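Local coordinates for protein cytochrome P450 (Zobellia galactanivorans, PDB 6G5Q) that belongs to the haem-containing cytochrome P450 family and holds 6-O-methyl-beta-D-galactopyranose in a pocket beside the haem, at residues Q70-V75 and M214-A219; S108-E113 and T124-R129. All coordinates share one frame; numbering follows the deposited sequence.

Contact 1. Residues Q70-V75 and M214-A219. With EMZ (6-O-methyl-beta-D-galactopyranose), chain C; HEM (protoporphyrin IX containing Fe), chain D.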
loop_
_atom_site.group_PDB
_atom_site.type_symbol
_atom_site.label_atom_id
_atom_site.label_comp_id
_atom_site.label_asym_id
_atom_site.label_seq_id
_atom_site.Cartn_x
_atom_site.Cartn_y
_atom_site.Cartn_z
ATOM N N GLN A 70 -8.445 9.619 -10.639
ATOM C CA GLN A 70 -7.358 8.641 -10.656
ATOM C C GLN A 70 -7.770 7.421 -11.454
ATOM O O GLN A 70 -8.953 7.026 -11.445
ATOM C CB GLN A 70 -6.900 8.325 -9.242
ATOM C CG GLN A 70 -6.140 9.504 -8.632
ATOM C CD GLN A 70 -5.565 9.218 -7.261
ATOM O OE1 GLN A 70 -5.467 8.064 -6.854
ATOM N NE2 GLN A 70 -5.162 10.276 -6.539
ATOM N N ILE A 71 -6.821 6.857 -12.210
ATOM C CA ILE A 71 -7.144 5.802 -13.169
ATOM C C ILE A 71 -6.148 4.651 -13.005
ATOM O O ILE A 71 -4.948 4.927 -13.009
ATOM C CB ILE A 71 -7.057 6.354 -14.600
ATOM C CG1 ILE A 71 -8.203 7.338 -14.890
ATOM C CG2 ILE A 71 -7.013 5.230 -15.641
ATOM C CD1 ILE A 71 -8.024 8.106 -16.204
ATOM N N PRO A 72 -6.590 3.380 -12.891
ATOM C CA PRO A 72 -7.991 2.930 -12.920
ATOM C C PRO A 72 -8.777 3.000 -11.579
ATOM O O PRO A 72 -9.954 2.593 -11.513
ATOM C CB PRO A 72 -7.866 1.434 -13.310
ATOM C CG PRO A 72 -6.430 1.159 -13.534
ATOM C CD PRO A 72 -5.685 2.226 -12.783
ATOM N N PHE A 73 -8.144 3.509 -10.535
ATOM C CA PHE A 73 -8.719 3.565 -9.184
ATOM C C PHE A 73 -10.156 4.118 -9.066
ATOM O O PHE A 73 -10.979 3.575 -8.307
ATOM C CB PHE A 73 -7.755 4.365 -8.301
ATOM C CG PHE A 73 -8.189 4.501 -6.866
ATOM C CD1 PHE A 73 -8.490 3.374 -6.081
ATOM C CD2 PHE A 73 -8.290 5.779 -6.290
ATOM C CE1 PHE A 73 -8.862 3.531 -4.750
ATOM C CE2 PHE A 73 -8.673 5.936 -4.967
ATOM C CZ PHE A 73 -8.953 4.801 -4.203
ATOM N N GLU A 74 -10.464 5.182 -9.809
ATOM C CA GLU A 74 -11.779 5.843 -9.697
ATOM C C GLU A 74 -12.615 5.652 -10.944
ATOM O O GLU A 74 -13.256 6.570 -11.416
ATOM C CB GLU A 74 -11.620 7.334 -9.324
ATOM C CG GLU A 74 -11.144 7.515 -7.883
ATOM C CD GLU A 74 -10.672 8.913 -7.524
ATOM O OE1 GLU A 74 -10.097 9.619 -8.398
ATOM O OE2 GLU A 74 -10.827 9.284 -6.321
ATOM N N VAL A 75 -12.590 4.435 -11.489
ATOM C CA VAL A 75 -13.363 4.097 -12.673
ATOM C C VAL A 75 -14.064 2.775 -12.416
ATOM O O VAL A 75 -13.436 1.863 -11.863
ATOM C CB VAL A 75 -12.442 3.953 -13.906
ATOM C CG1 VAL A 75 -13.257 3.673 -15.177
ATOM C CG2 VAL A 75 -11.594 5.210 -14.084
ATOM N N MET A 214 -0.536 8.625 -13.061
ATOM C CA MET A 214 0.710 8.943 -12.361
ATOM C C MET A 214 0.488 9.405 -10.927
ATOM O O MET A 214 1.269 9.006 -10.035
ATOM C CB MET A 214 1.548 9.945 -13.161
ATOM C CG MET A 214 2.024 9.412 -14.521
ATOM S SD MET A 214 2.848 7.804 -14.350
ATOM C CE MET A 214 4.251 8.214 -13.258
ATOM N N VAL A 215 -0.577 10.186 -10.685
ATOM C CA VAL A 215 -0.851 10.666 -9.324
ATOM C C VAL A 215 -1.178 9.454 -8.466
ATOM O O VAL A 215 -0.681 9.322 -7.352
ATOM C CB VAL A 215 -1.970 11.745 -9.270
ATOM C CG1 VAL A 215 -2.336 12.092 -7.829
ATOM C CG2 VAL A 215 -1.521 13.004 -9.997
ATOM N N LEU A 216 -1.980 8.547 -9.023
ATOM C CA LEU A 216 -2.294 7.299 -8.356
ATOM C C LEU A 216 -1.054 6.449 -8.091
ATOM O O LEU A 216 -0.947 5.833 -7.048
ATOM C CB LEU A 216 -3.337 6.536 -9.163
ATOM C CG LEU A 216 -3.618 5.103 -8.773
ATOM C CD1 LEU A 216 -4.263 4.991 -7.400
ATOM C CD2 LEU A 216 -4.467 4.475 -9.873
ATOM N N THR A 217 -0.115 6.433 -9.039
ATOM C CA THR A 217 1.083 5.603 -8.916
ATOM C C THR A 217 2.015 6.085 -7.777
ATOM O O THR A 217 2.499 5.249 -6.992
ATOM C CB THR A 217 1.807 5.497 -10.256
ATOM O OG1 THR A 217 0.931 4.876 -11.203
ATOM C CG2 THR A 217 3.090 4.650 -10.128
ATOM N N PHE A 218 2.211 7.415 -7.672
ATOM C CA PHE A 218 2.949 8.014 -6.575
ATOM C C PHE A 218 2.254 7.903 -5.240
ATOM O O PHE A 218 2.885 7.503 -4.268
ATOM C CB PHE A 218 3.247 9.485 -6.813
ATOM C CG PHE A 218 4.442 9.726 -7.670
ATOM C CD1 PHE A 218 4.310 9.763 -9.048
ATOM C CD2 PHE A 218 5.674 9.952 -7.106
ATOM C CE1 PHE A 218 5.421 10.015 -9.871
ATOM C CE2 PHE A 218 6.790 10.200 -7.915
ATOM C CZ PHE A 218 6.656 10.247 -9.298
ATOM N N ALA A 219 0.971 8.242 -5.177
ATOM C CA ALA A 219 0.264 8.248 -3.891
ATOM C C ALA A 219 -0.086 6.842 -3.346
ATOM O O ALA A 219 -0.102 6.635 -2.141
ATOM C CB ALA A 219 -0.972 9.127 -3.955
HETATM C C4 EMZ C . -5.254 7.319 -3.894
HETATM C C5 EMZ C . -5.202 6.014 -3.054
HETATM C C6 EMZ C . -4.957 4.784 -3.911
HETATM C C3 EMZ C . -5.300 8.513 -2.952
HETATM C CAM EMZ C . -5.394 2.540 -3.826
HETATM O O6 EMZ C . -4.930 3.642 -3.053
HETATM O O5 EMZ C . -4.096 6.014 -2.113
HETATM C C1 EMZ C . -4.416 7.050 -1.218
HETATM O O1 EMZ C . -3.625 6.948 -0.055
HETATM C C2 EMZ C . -4.111 8.320 -2.029
HETATM O O2 EMZ C . -3.871 9.465 -1.248
HETATM O O3 EMZ C . -5.160 9.770 -3.632
HETATM O O4 EMZ C . -4.074 7.397 -4.715
HETATM C CHA HEM D . -4.958 -0.602 -5.188
HETATM C CHB HEM D . -2.792 -1.957 -1.038
HETATM C CHC HEM D . 1.489 -0.741 -2.820
HETATM C CHD HEM D . -0.683 1.015 -6.703
HETATM C C1A HEM D . -4.729 -1.078 -3.909
HETATM C C2A HEM D . -5.728 -1.565 -3.015
HETATM C C3A HEM D . -5.098 -1.938 -1.875
HETATM C C4A HEM D . -3.728 -1.700 -2.028
HETATM C CMA HEM D . -5.726 -2.522 -0.648
HETATM C CAA HEM D . -7.226 -1.727 -3.214
HETATM C CBA HEM D . -7.863 -0.351 -3.399
HETATM C CGA HEM D . -9.352 -0.405 -3.615
HETATM O O1A HEM D . -9.940 0.652 -3.980
HETATM O O2A HEM D . -10.007 -1.476 -3.464
HETATM C C1B HEM D . -1.435 -1.744 -1.203
HETATM C C2B HEM D . -0.506 -2.158 -0.229
HETATM C C3B HEM D . 0.731 -1.830 -0.699
HETATM C C4B HEM D . 0.470 -1.196 -2.020
HETATM C CMB HEM D . -0.851 -2.785 1.090
HETATM C CAB HEM D . 2.068 -1.953 -0.045
HETATM C CBB HEM D . 2.462 -2.973 0.705
HETATM C C1C HEM D . 1.280 -0.146 -4.037
HETATM C C2C HEM D . 2.314 0.393 -4.845
HETATM C C3C HEM D . 1.676 0.946 -5.951
HETATM C C4C HEM D . 0.274 0.685 -5.787
HETATM C CMC HEM D . 3.815 0.356 -4.504
HETATM C CAC HEM D . 2.271 1.586 -7.132
HETATM C CBC HEM D . 3.549 1.899 -7.222
HETATM C C1D HEM D . -2.028 0.653 -6.622
HETATM C C2D HEM D . -2.974 0.915 -7.734
HETATM C C3D HEM D . -4.165 0.450 -7.320
HETATM C C4D HEM D . -3.937 -0.050 -5.946
HETATM C CMD HEM D . -2.666 1.561 -9.074
HETATM C CAD HEM D . -5.464 0.551 -8.115
HETATM C CBD HEM D . -5.744 -0.708 -8.943
HETATM C CGD HEM D . -7.081 -0.571 -9.671
HETATM O O1D HEM D . -7.894 0.303 -9.297
HETATM O O2D HEM D . -7.411 -1.327 -10.639
HETATM N NA HEM D . -3.515 -1.153 -3.257
HETATM N NB HEM D . -0.822 -1.206 -2.262
HETATM N NC HEM D . 0.076 0.065 -4.604
HETATM N ND HEM D . -2.637 0.075 -5.597
HETATM FE FE HEM D . -1.789 -0.539 -4.004
#

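Contact 2. Residues S108-E113 and T124-R129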
loop_
_atom_site.group_PDB
_atom_site.type_symbol
_atom_site.label_atom_id
_atom_site.label_comp_id
_atom_site.label_asym_id
_atom_site.label_seq_id
_atom_site.Cartn_x
_atom_site.Cartn_y
_atom_site.Cartn_z
ATOM N N SER A 108 20.645 -4.107 -0.795
ATOM C CA SER A 108 21.878 -4.588 -0.240
ATOM C C SER A 108 22.793 -3.406 0.153
ATOM O O SER A 108 23.281 -3.355 1.280
ATOM C CB SER A 108 22.518 -5.515 -1.260
ATOM O OG SER A 108 23.892 -5.517 -1.120
ATOM N N GLU A 109 22.986 -2.446 -0.749
ATOM C CA GLU A 109 23.714 -1.228 -0.408
ATOM C C GLU A 109 23.138 -0.491 0.822
ATOM O O GLU A 109 23.900 -0.036 1.697
ATOM C CB GLU A 109 23.775 -0.272 -1.604
ATOM C CG GLU A 109 24.327 1.118 -1.282
ATOM C CD GLU A 109 24.506 2.008 -2.510
ATOM O OE1 GLU A 109 25.108 1.561 -3.517
ATOM O OE2 GLU A 109 24.064 3.179 -2.461
ATOM N N ILE A 110 21.815 -0.366 0.912
ATOM C CA ILE A 110 21.291 0.402 2.007
ATOM C C ILE A 110 21.428 -0.339 3.329
ATOM O O ILE A 110 21.670 0.292 4.363
ATOM C CB ILE A 110 19.869 0.930 1.814
ATOM C CG1 ILE A 110 19.666 1.995 2.896
ATOM C CG2 ILE A 110 18.849 -0.156 2.031
ATOM C CD1 ILE A 110 18.380 2.768 2.857
ATOM N N VAL A 111 21.317 -1.675 3.285
ATOM C CA VAL A 111 21.569 -2.503 4.472
ATOM C C VAL A 111 23.046 -2.419 4.971
ATOM O O VAL A 111 23.261 -2.299 6.160
ATOM C CB VAL A 111 21.054 -3.961 4.293
ATOM C CG1 VAL A 111 21.508 -4.852 5.448
ATOM C CG2 VAL A 111 19.535 -3.997 4.176
ATOM N N GLU A 112 24.036 -2.480 4.076
ATOM C CA GLU A 112 25.458 -2.243 4.438
ATOM C C GLU A 112 25.724 -0.865 5.058
ATOM O O GLU A 112 26.448 -0.768 6.023
ATOM C CB GLU A 112 26.416 -2.432 3.246
ATOM C CG GLU A 112 26.418 -3.810 2.586
ATOM C CD GLU A 112 27.017 -4.953 3.426
ATOM O OE1 GLU A 112 27.541 -4.759 4.553
ATOM O OE2 GLU A 112 26.953 -6.108 2.939
ATOM N N GLU A 113 25.163 0.189 4.472
ATOM C CA GLU A 113 25.298 1.539 4.990
ATOM C C GLU A 113 24.746 1.566 6.409
ATOM O O GLU A 113 25.373 2.122 7.289
ATOM C CB GLU A 113 24.506 2.511 4.117
ATOM C CG GLU A 113 24.715 4.007 4.312
ATOM C CD GLU A 113 24.190 4.845 3.126
ATOM O OE1 GLU A 113 22.948 4.910 2.930
ATOM O OE2 GLU A 113 25.023 5.439 2.384
ATOM N N THR A 124 12.491 7.430 8.251
ATOM C CA THR A 124 13.082 8.363 7.291
ATOM C C THR A 124 14.405 7.907 6.685
ATOM O O THR A 124 14.598 8.038 5.469
ATOM C CB THR A 124 13.207 9.783 7.891
ATOM O OG1 THR A 124 11.890 10.330 7.980
ATOM C CG2 THR A 124 14.073 10.725 7.032
ATOM N N ASP A 125 15.322 7.397 7.513
ATOM C CA ASP A 125 16.669 7.113 7.033
ATOM C C ASP A 125 16.776 5.803 6.275
ATOM O O ASP A 125 17.754 5.585 5.556
ATOM C CB ASP A 125 17.702 7.108 8.166
ATOM C CG ASP A 125 17.745 8.433 8.962
ATOM O OD1 ASP A 125 17.237 9.489 8.475
ATOM O OD2 ASP A 125 18.290 8.389 10.104
ATOM N N PHE A 126 15.796 4.921 6.459
ATOM C CA PHE A 126 15.840 3.627 5.832
ATOM C C PHE A 126 14.624 3.392 4.904
ATOM O O PHE A 126 14.794 3.273 3.697
ATOM C CB PHE A 126 15.968 2.519 6.886
ATOM C CG PHE A 126 16.248 1.178 6.302
ATOM C CD1 PHE A 126 15.225 0.436 5.715
ATOM C CD2 PHE A 126 17.536 0.656 6.316
ATOM C CE1 PHE A 126 15.476 -0.790 5.138
ATOM C CE2 PHE A 126 17.801 -0.584 5.750
ATOM C CZ PHE A 126 16.758 -1.312 5.150
ATOM N N ALA A 127 13.418 3.317 5.464
ATOM C CA ALA A 127 12.233 2.988 4.707
ATOM C C ALA A 127 11.925 3.972 3.550
ATOM O O ALA A 127 11.664 3.540 2.407
ATOM C CB ALA A 127 11.025 2.797 5.623
ATOM N N LEU A 128 11.974 5.275 3.817
ATOM C CA LEU A 128 11.703 6.280 2.775
ATOM C C LEU A 128 12.755 6.255 1.664
ATOM O O LEU A 128 12.411 6.430 0.499
ATOM C CB LEU A 128 11.573 7.684 3.362
ATOM C CG LEU A 128 11.547 8.877 2.389
ATOM C CD1 LEU A 128 10.244 8.962 1.625
ATOM C CD2 LEU A 128 11.738 10.174 3.138
ATOM N N ARG A 129 14.014 6.014 2.007
ATOM C CA ARG A 129 15.060 5.893 0.997
ATOM C C ARG A 129 14.833 4.672 0.133
ATOM O O ARG A 129 15.002 4.747 -1.076
ATOM C CB ARG A 129 16.465 5.756 1.628
ATOM C CG ARG A 129 17.334 6.995 1.728
ATOM C CD ARG A 129 16.954 7.850 2.916
ATOM N NE ARG A 129 17.768 9.054 3.027
ATOM C CZ ARG A 129 17.393 10.191 3.642
ATOM N NH1 ARG A 129 16.177 10.332 4.187
ATOM N NH2 ARG A 129 18.237 11.232 3.672
#

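Contact 1. Residues Q70-V75 and M214-A219
Q70 and L216 bring the two backbones nearest, with 5.7 Å between Q70 CA and L216 CA, where an irregular loop that passes through a cis peptide before P72 into a type I turn runs by a helix. L216 sets its two methyls against the loop: CD2 lies 3.2 Å from I71 O and 3.6 Å from F73 CB, while CD1 faces Q70 OE1. CG of L216 stands opposite the backbone N (chi1 169°), which carries the fork off the helix and into the loop. L216 CD2 also rests on the haem methyl CMD, at 3.5 Å.

Q70 extends past L216 to the sugar and uses both ends of its amide. Q70 OE1 accepts from O4 of the galactopyranose at 2.6 Å, and the NE2 of Q70 donates to the sugar O3, so two neighbouring hydroxyls fix the way the amide is turned. F73 lies on another side of the sugar, presenting a ring face to C6, which sits 3.9 Å above its centre; the haem propionate oxygen O1A meets the ring edge in plane. Behind them, Q70 N donates to E74 OE1, a carboxylate also tied to R66.

The helix is the P450 I-helix, A219 immediately preceding its GGRDT sequence, the (A/G)Gx(D/E)T signature, and the loop precedes the C helix: together they form a wall of the distal haem pocket.

Contact 2. Residues S108-E113 and T124-R129
I110 keeps CG1 anti to its backbone N (chi1 -165°) and the arm extended through CD1, reaching across to the facing helix, and F126, with CG opposite its own backbone N (chi1 -170°), swings its ring back to meet it. CD1 of I110 settles over one face of that ring, displaced toward the rim, and abuts F126 O at 3.7 Å and R129 CB at 3.8 Å. The other branch of I110, CG2, reaches F126 CE2 at 3.9 Å. V111 approaches from a different direction: its CG2 lies in the ring plane at the edge, 4.0 Å from F126 CZ.

The two helical segments run antiparallel, 179° between directions and 10.9 Å between axes, a spacing that the isoleucine and phenylalanine bridge. R129, just beyond a wider pi-type turn at 124-127, bends away from I110 and gives NH1 back to T124 O at 3.1 Å. F126 also touches I233 and L343, placing it among the D-, E-, I- and L-helices of the P450 core bundle.

No hydrogen bond joins the segments, and E113 and R129 do not pair, so the contact depends on dispersion and burial of hydrocarbon, including CH contacts with a ring face and edge.

Contact 2 is nested in the chain between the two segments of contact 1, yet the two stay apart, with 27 Å between centres and about 10 Å between nearest atoms. Contact 1 touches both haem and sugar, and the methyl carbon CAM of EMZ lies 4.7 Å from FE of HEM; contact 2 is set back, the F126 side chain standing about 14 Å from the haem. Shared helices connect them. F218, on the helix of contact 1, packs against L135 and L139, on the helix that carries F126, while F126 rests on I233 farther along the I-helix. Hydrogen bonding to the sugar belongs to contact 1 alone, whereas contact 2 joins helices by apolar side chains at a distance from the pocket.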